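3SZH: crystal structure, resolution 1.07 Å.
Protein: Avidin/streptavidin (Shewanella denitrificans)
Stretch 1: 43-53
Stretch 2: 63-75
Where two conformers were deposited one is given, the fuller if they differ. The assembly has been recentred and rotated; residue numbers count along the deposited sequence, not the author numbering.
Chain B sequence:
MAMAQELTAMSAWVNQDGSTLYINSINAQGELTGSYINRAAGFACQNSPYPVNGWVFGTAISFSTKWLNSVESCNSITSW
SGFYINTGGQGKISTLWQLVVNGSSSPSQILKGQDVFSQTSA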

ATOM      1  N   PHE B  43     -19.658   8.732   6.240  1.00 15.75           N
ATOM      2  CA  PHE B  43     -19.144   7.564   5.547  1.00 15.72           C
ATOM      3  C   PHE B  43     -19.471   6.276   6.292  1.00 14.59           C
ATOM      4  O   PHE B  43     -19.785   6.285   7.487  1.00 15.20           O
ATOM      5  CB  PHE B  43     -17.637   7.707   5.294  1.00 17.13           C
ATOM      6  CG  PHE B  43     -17.310   8.726   4.247  1.00 19.23           C
ATOM      7  CD1 PHE B  43     -17.219  10.071   4.577  1.00 19.41           C
ATOM      8  CD2 PHE B  43     -17.139   8.350   2.923  1.00 22.09           C
ATOM      9  CE1 PHE B  43     -16.944  11.031   3.606  1.00 22.18           C
ATOM     10  CE2 PHE B  43     -16.856   9.306   1.943  1.00 22.95           C
ATOM     11  CZ  PHE B  43     -16.757  10.646   2.289  1.00 22.05           C
ATOM     12  N   ALA B  44     -19.443   5.178   5.551  1.00 15.02           N
ATOM     13  CA  ALA B  44     -19.645   3.866   6.130  1.00 14.04           C
ATOM     14  C   ALA B  44     -18.314   3.319   6.658  1.00 13.31           C
ATOM     15  O   ALA B  44     -17.278   4.002   6.629  1.00 13.40           O
ATOM     16  CB  ALA B  44     -20.291   2.922   5.111  1.00 14.94           C
ATOM     17  N   CYS B  45     -18.354   2.079   7.147  1.00 12.38           N
ATOM     18  CA  CYS B  45     -17.176   1.440   7.753  1.00 11.55           C
ATOM     19  C   CYS B  45     -16.518   2.330   8.822  1.00 11.17           C
ATOM     20  O   CYS B  45     -15.287   2.441   8.885  1.00 11.16           O
ATOM     21  CB  CYS B  45     -16.148   1.023   6.694  1.00 12.00           C
ATOM     22  SG  CYS B  45     -16.733  -0.289   5.620  1.00 12.86           S
ATOM     23  N   GLN B  46     -17.350   2.915   9.689  1.00 11.84           N
ATOM     24  CA  GLN B  46     -16.829   3.714  10.811  1.00 11.66           C
ATOM     25  C   GLN B  46     -16.802   2.919  12.114  1.00 11.72           C
ATOM     26  O   GLN B  46     -17.576   1.975  12.298  1.00 12.88           O
ATOM     27  CB  GLN B  46     -17.679   4.953  11.050  1.00 12.26           C
ATOM     28  CG  GLN B  46     -17.530   6.029  10.031  1.00 12.91           C
ATOM     29  CD  GLN B  46     -18.249   7.299  10.459  1.00 14.02           C
ATOM     30  OE1 GLN B  46     -19.209   7.740   9.824  1.00 15.79           O
ATOM     31  NE2 GLN B  46     -17.824   7.855  11.563  1.00 14.10           N
ATOM     32  N   ASN B  47     -15.936   3.344  13.033  1.00 11.35           N
ATOM     33  CA  ASN B  47     -15.952   2.923  14.441  1.00 12.65           C
ATOM     34  C   ASN B  47     -15.654   1.466  14.712  1.00 13.37           C
ATOM     35  O   ASN B  47     -15.965   0.983  15.796  1.00 17.39           O
ATOM     36  CB  ASN B  47     -17.312   3.211  15.080  1.00 13.67           C
ATOM     37  CG  ASN B  47     -17.713   4.635  14.922  1.00 15.75           C
ATOM     38  OD1 ASN B  47     -16.921   5.528  15.148  1.00 15.39           O
ATOM     39  ND2 ASN B  47     -18.950   4.865  14.499  1.00 19.44           N
ATOM     40  N   SER B  48     -15.136   0.737  13.738  1.00 12.50           N
ATOM     41  CA  SER B  48     -14.730  -0.646  13.972  1.00 11.25           C
ATOM     42  C   SER B  48     -13.321  -0.803  13.402  1.00 10.30           C
ATOM     43  O   SER B  48     -12.932  -0.087  12.478  1.00 10.92           O
ATOM     44  CB  SER B  48     -15.727  -1.639  13.371  1.00 11.89           C
ATOM     45  OG  SER B  48     -15.765  -1.525  11.959  1.00 11.63           O
ATOM     46  N   PRO B  49     -12.524  -1.723  13.959  1.00  9.87           N
ATOM     47  CA  PRO B  49     -11.141  -1.809  13.502  1.00  9.47           C
ATOM     48  C   PRO B  49     -10.983  -2.588  12.214  1.00  9.07           C
ATOM     49  O   PRO B  49     -11.578  -3.672  12.040  1.00  9.49           O
ATOM     50  CB  PRO B  49     -10.434  -2.525  14.650  1.00 10.80           C
ATOM     51  CG  PRO B  49     -11.515  -3.362  15.303  1.00 12.54           C
ATOM     52  CD  PRO B  49     -12.803  -2.622  15.104  1.00 11.41           C
ATOM     53  N   TYR B  50     -10.165  -2.017  11.319  1.00  8.53           N
ATOM     54  CA  TYR B  50      -9.803  -2.672  10.050  1.00  8.37           C
ATOM     55  C   TYR B  50      -8.319  -2.973  10.056  1.00  8.53           C
ATOM     56  O   TYR B  50      -7.511  -2.097  10.352  1.00  8.69           O
ATOM     57  CB  TYR B  50     -10.192  -1.818   8.822  1.00  8.92           C
ATOM     58  CG  TYR B  50     -11.683  -1.783   8.636  1.00  8.43           C
ATOM     59  CD1 TYR B  50     -12.499  -0.877   9.311  1.00  9.54           C
ATOM     60  CD2 TYR B  50     -12.301  -2.715   7.810  1.00  8.85           C
ATOM     61  CE1 TYR B  50     -13.889  -0.909   9.165  1.00  9.68           C
ATOM     62  CE2 TYR B  50     -13.682  -2.756   7.675  1.00  9.24           C
ATOM     63  CZ  TYR B  50     -14.477  -1.866   8.351  1.00  8.98           C
ATOM     64  OH  TYR B  50     -15.845  -1.885   8.260  1.00 11.08           O
ATOM     65  N   PRO B  51      -7.923  -4.226   9.803  1.00  8.71           N
ATOM     66  CA  PRO B  51      -6.491  -4.545   9.766  1.00  9.00           C
ATOM     67  C   PRO B  51      -5.690  -3.761   8.718  1.00  8.64           C
ATOM     68  O   PRO B  51      -6.185  -3.505   7.615  1.00  8.90           O
ATOM     69  CB  PRO B  51      -6.463  -6.050   9.475  1.00 10.18           C
ATOM     70  CG  PRO B  51      -7.761  -6.545  10.046  1.00 10.54           C
ATOM     71  CD  PRO B  51      -8.745  -5.451   9.708  1.00 10.25           C
ATOM     72  N   VAL B  52      -4.449  -3.456   9.072  1.00  8.20           N
ATOM     73  CA  VAL B  52      -3.530  -2.703   8.242  1.00  7.99           C
ATOM     74  C   VAL B  52      -2.222  -3.466   8.092  1.00  7.66           C
ATOM     75  O   VAL B  52      -1.728  -4.070   9.063  1.00  8.17           O
ATOM     76  CB  VAL B  52      -3.227  -1.339   8.924  1.00  8.54           C
ATOM     77  CG1 VAL B  52      -2.176  -0.535   8.157  1.00  9.71           C
ATOM     78  CG2 VAL B  52      -4.507  -0.524   9.112  1.00 10.17           C
ATOM     79  N   ASN B  53      -1.656  -3.416   6.895  1.00  7.77           N
ATOM     80  CA  ASN B  53      -0.274  -3.831   6.706  1.00  7.97           C
ATOM     81  C   ASN B  53       0.483  -2.715   5.972  1.00  7.88           C
ATOM     82  O   ASN B  53      -0.107  -1.710   5.596  1.00  8.52           O
ATOM     83  CB  ASN B  53      -0.163  -5.210   6.006  1.00  8.27           C
ATOM     84  CG  ASN B  53      -0.830  -5.247   4.659  1.00  7.58           C
ATOM     85  OD1 ASN B  53      -0.978  -4.218   3.986  1.00  8.69           O
ATOM     86  ND2 ASN B  53      -1.232  -6.446   4.222  1.00  9.18           N
TER
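Stretch 2 63-75: FSTKWLNSVESCN

The contact between these two segments is an antiparallel β-pairing that survives as true backbone ladder at one end only and is continued by side-chain hydrogen bonds, a buried tyrosine and a disulfide, a worked example of how neighbouring chain segments stay together beyond the end of their strand pairing. Stretch 2 runs back along stretch 1, so that Phe-63 and Ser-64 lie beside Asn-53, and Cys-74 near the other end lies beside Ala-44 and Cys-45; the axes of strands 50-53 and 63-66 approach to 4.8 Å, with 147° between their directions. Both strands are extended, and at the regular end Asn-53 and Ser-64 form a reciprocal pair, Asn-53 N to Ser-64 O at 3.1 Å and Ser-64 N to Asn-53 O at 2.9 Å. Beside it, the CA of Val-52 lies 3.3 Å from the O of Ser-64, a CA-H...O contact, while Val-52 CG1 packs at 3.6 Å on Phe-63 CB.

One residue further back, a side chain enters the pairing: Thr-65 OG1 donates to Pro-51 O at 2.7 Å. Water 2 also donates to this carbonyl and to Lys-66 O, at 2.8 Å from each oxygen, bridging the two backbones.

At Trp-67 stretch 2 turns a corner, and Tyr-50 fills the space alongside. The edge of the Trp-67 six-membered ring meets one face of the Tyr-50 ring, with centroids 5.0 Å apart and planes at 62°; over the opposite face lies Asn-69 ND2, 3.3 Å from Tyr-50 CZ. The tyrosine hydroxyl reaches past both, its OH donating to Glu-72 O at 3.0 Å.

Asn-69 acts as a clamp. Its ND2 donates to Ser-48 OG at 2.9 Å and to Pro-49 O at 3.0 Å, whereas its OD1 accepts from Val-71 N and Glu-72 N, each 2.9 Å away. The amide thus shapes the 69-72 loop while fastening it to stretch 1.

The far end is closed covalently. Cys-45, with phi and psi of 51° and 45°, directs its side chain toward stretch 2, and its SG bonds to Cys-74 SG at 2.1 Å with a chi3 of 118°. Cys-45 N donates to Glu-72 OE2 at 2.8 Å, and Cys-45 CB rests 3.9 Å from Trp-67 CE3. Water 1 extends this network: it donates to Gln-46 O and Glu-72 OE1 and accepts from Ser-48 OG. Side chains, solvent and a disulfide therefore carry on the association begun by the backbone, and together the two stretches bury 748 Å².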

ATOM      1  N   PHE B  63       1.006   2.286   4.140  1.00  8.03           N
ATOM      2  CA  PHE B  63       0.101   1.362   4.834  1.00  8.07           C
ATOM      3  C   PHE B  63      -1.163   1.242   4.044  1.00  7.83           C
ATOM      4  O   PHE B  63      -1.530   2.139   3.286  1.00  9.10           O
ATOM      5  CB  PHE B  63      -0.127   1.787   6.304  1.00  8.87           C
ATOM      6  CG  PHE B  63      -0.695   3.176   6.493  1.00  8.94           C
ATOM      7  CD1 PHE B  63       0.131   4.283   6.563  1.00  9.70           C
ATOM      8  CD2 PHE B  63      -2.086   3.359   6.658  1.00 10.18           C
ATOM      9  CE1 PHE B  63      -0.392   5.559   6.767  1.00 11.65           C
ATOM     10  CE2 PHE B  63      -2.605   4.660   6.869  1.00 11.71           C
ATOM     11  CZ  PHE B  63      -1.755   5.737   6.930  1.00 11.90           C
ATOM     12  N   SER B  64      -1.824   0.097   4.191  1.00  7.91           N
ATOM     13  CA  SER B  64      -3.026  -0.182   3.401  0.50  7.72           C
ATOM     14  C   SER B  64      -3.995  -1.013   4.218  1.00  7.67           C
ATOM     15  O   SER B  64      -3.602  -1.852   5.058  1.00  8.00           O
ATOM     16  CB  SER B  64      -2.618  -0.866   2.092  0.50  7.17           C
ATOM     17  OG  SER B  64      -3.691  -1.328   1.289  0.50  5.84           O
ATOM     18  N   THR B  65      -5.284  -0.760   3.971  1.00  8.77           N
ATOM     19  CA  THR B  65      -6.357  -1.471   4.646  1.00  9.15           C
ATOM     20  C   THR B  65      -7.386  -1.930   3.634  1.00  8.66           C
ATOM     21  O   THR B  65      -7.762  -1.181   2.717  1.00  9.47           O
ATOM     22  CB  THR B  65      -6.998  -0.625   5.767  1.00  9.95           C
ATOM     23  OG1 THR B  65      -7.759  -1.481   6.626  1.00 11.40           O
ATOM     24  CG2 THR B  65      -7.900   0.468   5.249  1.00 11.07           C
ATOM     25  N   LYS B  66      -7.846  -3.167   3.812  1.00  9.02           N
ATOM     26  CA  LYS B  66      -8.994  -3.698   3.094  1.00  8.93           C
ATOM     27  C   LYS B  66     -10.247  -3.417   3.912  1.00  8.99           C
ATOM     28  O   LYS B  66     -10.315  -3.756   5.096  1.00  8.86           O
ATOM     29  CB  LYS B  66      -8.797  -5.202   2.861  1.00  9.66           C
ATOM     30  CG  LYS B  66     -10.024  -5.927   2.314  1.00  9.81           C
ATOM     31  CD  LYS B  66      -9.705  -7.393   1.980  1.00 10.32           C
ATOM     32  CE  LYS B  66     -10.966  -8.152   1.662  1.00 10.90           C
ATOM     33  NZ  LYS B  66     -10.654  -9.520   1.139  1.00 11.15           N
ATOM     34  N   TRP B  67     -11.256  -2.810   3.290  1.00  9.27           N
ATOM     35  CA  TRP B  67     -12.463  -2.427   4.018  1.00  9.47           C
ATOM     36  C   TRP B  67     -13.435  -3.585   4.158  1.00  9.13           C
ATOM     37  O   TRP B  67     -14.564  -3.562   3.636  1.00 10.02           O
ATOM     38  CB  TRP B  67     -13.132  -1.212   3.369  1.00 10.09           C
ATOM     39  CG  TRP B  67     -12.263   0.011   3.376  1.00  9.93           C
ATOM     40  CD1 TRP B  67     -11.579   0.552   2.309  1.00 10.88           C
ATOM     41  CD2 TRP B  67     -11.942   0.814   4.505  1.00 10.71           C
ATOM     42  NE1 TRP B  67     -10.860   1.661   2.719  1.00 10.52           N
ATOM     43  CE2 TRP B  67     -11.083   1.851   4.057  1.00 10.70           C
ATOM     44  CE3 TRP B  67     -12.329   0.783   5.850  1.00 11.24           C
ATOM     45  CZ2 TRP B  67     -10.592   2.838   4.915  1.00 11.57           C
ATOM     46  CZ3 TRP B  67     -11.832   1.749   6.697  1.00 13.03           C
ATOM     47  CH2 TRP B  67     -10.981   2.762   6.230  1.00 12.85           C
ATOM     48  N   LEU B  68     -12.999  -4.613   4.872  1.00  9.44           N
ATOM     49  CA  LEU B  68     -13.849  -5.738   5.222  1.00 10.38           C
ATOM     50  C   LEU B  68     -13.398  -6.184   6.597  1.00  9.98           C
ATOM     51  O   LEU B  68     -12.220  -6.417   6.829  1.00 11.65           O
ATOM     52  CB  LEU B  68     -13.704  -6.878   4.203  1.00 10.85           C
ATOM     53  CG  LEU B  68     -14.576  -8.121   4.419  1.00 12.51           C
ATOM     54  CD1 LEU B  68     -16.014  -7.726   4.398  1.00 13.81           C
ATOM     55  CD2 LEU B  68     -14.262  -9.195   3.378  1.00 13.72           C
ATOM     56  N   ASN B  69     -14.346  -6.291   7.516  1.00 10.09           N
ATOM     57  CA  ASN B  69     -14.064  -6.847   8.834  1.00 11.38           C
ATOM     58  C   ASN B  69     -15.312  -7.632   9.277  1.00 11.40           C
ATOM     59  O   ASN B  69     -16.209  -7.919   8.461  1.00 13.01           O
ATOM     60  CB  ASN B  69     -13.589  -5.761   9.829  1.00 10.64           C
ATOM     61  CG  ASN B  69     -14.671  -4.798  10.197  1.00 10.14           C
ATOM     62  OD1 ASN B  69     -15.816  -4.958   9.780  1.00 10.87           O
ATOM     63  ND2 ASN B  69     -14.329  -3.790  10.977  1.00 10.12           N
ATOM     64  N   SER B  70     -15.368  -7.970  10.558  1.00 12.99           N
ATOM     65  CA  SER B  70     -16.451  -8.802  11.066  1.00 13.71           C
ATOM     66  C   SER B  70     -17.770  -8.063  11.176  1.00 13.74           C
ATOM     67  O   SER B  70     -18.800  -8.694  11.435  1.00 16.11           O
ATOM     68  CB  SER B  70     -16.094  -9.382  12.432  1.00 14.35           C
ATOM     69  OG  SER B  70     -15.719  -8.339  13.303  1.00 14.53           O
ATOM     70  N   VAL B  71     -17.763  -6.739  10.998  1.00 13.03           N
ATOM     71  CA  VAL B  71     -19.045  -6.051  11.050  0.50 13.15           C
ATOM     72  C   VAL B  71     -19.527  -5.398   9.778  1.00 13.01           C
ATOM     73  O   VAL B  71     -20.747  -5.317   9.589  1.00 15.17           O
ATOM     74  CB  VAL B  71     -19.211  -5.099  12.266  0.50 13.20           C
ATOM     75  CG1 VAL B  71     -19.079  -5.855  13.585  0.50 12.30           C
ATOM     76  CG2 VAL B  71     -18.225  -3.968  12.193  0.50 12.23           C
ATOM     77  N   GLU B  72     -18.624  -4.986   8.879  1.00 12.34           N
ATOM     78  CA  GLU B  72     -19.044  -4.182   7.731  1.00 13.62           C
ATOM     79  C   GLU B  72     -18.052  -4.245   6.572  1.00 11.58           C
ATOM     80  O   GLU B  72     -16.834  -4.317   6.800  1.00 11.41           O
ATOM     81  CB  GLU B  72     -19.124  -2.705   8.200  1.00 15.50           C
ATOM     82  CG  GLU B  72     -19.956  -1.867   7.307  1.00 16.57           C
ATOM     83  CD  GLU B  72     -20.182  -0.503   7.889  1.00 15.73           C
ATOM     84  OE1 GLU B  72     -19.981  -0.271   9.130  1.00 16.36           O
ATOM     85  OE2 GLU B  72     -20.547   0.333   7.085  1.00 18.41           O
ATOM     86  N   SER B  73     -18.577  -4.182   5.341  1.00 11.63           N
ATOM     87  CA  SER B  73     -17.774  -4.104   4.115  1.00 11.27           C
ATOM     88  C   SER B  73     -18.044  -2.802   3.391  1.00 11.62           C
ATOM     89  O   SER B  73     -19.208  -2.398   3.238  1.00 12.73           O
ATOM     90  CB  SER B  73     -18.162  -5.229   3.167  1.00 12.59           C
ATOM     91  OG  SER B  73     -17.494  -5.055   1.935  1.00 13.41           O
ATOM     92  N   CYS B  74     -16.975  -2.194   2.879  1.00 11.81           N
ATOM     93  CA  CYS B  74     -17.091  -1.099   1.922  1.00 12.42           C
ATOM     94  C   CYS B  74     -16.470  -1.432   0.561  1.00 12.15           C
ATOM     95  O   CYS B  74     -16.227  -0.545  -0.251  1.00 13.61           O
ATOM     96  CB  CYS B  74     -16.569   0.218   2.523  1.00 13.35           C
ATOM     97  SG  CYS B  74     -17.575   0.731   4.000  1.00 17.06           S
ATOM     98  N   ASN B  75     -16.238  -2.726   0.313  1.00 11.97           N
ATOM     99  CA  ASN B  75     -15.982  -3.213  -1.051  1.00 11.78           C
ATOM    100  C   ASN B  75     -14.770  -2.595  -1.752  1.00 11.39           C
ATOM    101  O   ASN B  75     -14.772  -2.429  -2.969  1.00 12.16           O
ATOM    102  CB  ASN B  75     -17.240  -3.052  -1.930  1.00 13.45           C
ATOM    103  CG  ASN B  75     -17.259  -4.018  -3.068  1.00 14.95           C
ATOM    104  OD1 ASN B  75     -16.857  -5.168  -2.909  1.00 15.89           O
ATOM    105  ND2 ASN B  75     -17.757  -3.575  -4.223  1.00 17.96           N
TER
HETATM  106  O   HOH W   1     -18.217  -0.494  11.359  1.00 16.52           O
HETATM  107  O   HOH W   2      -8.118  -4.970   6.253  1.00 10.93           O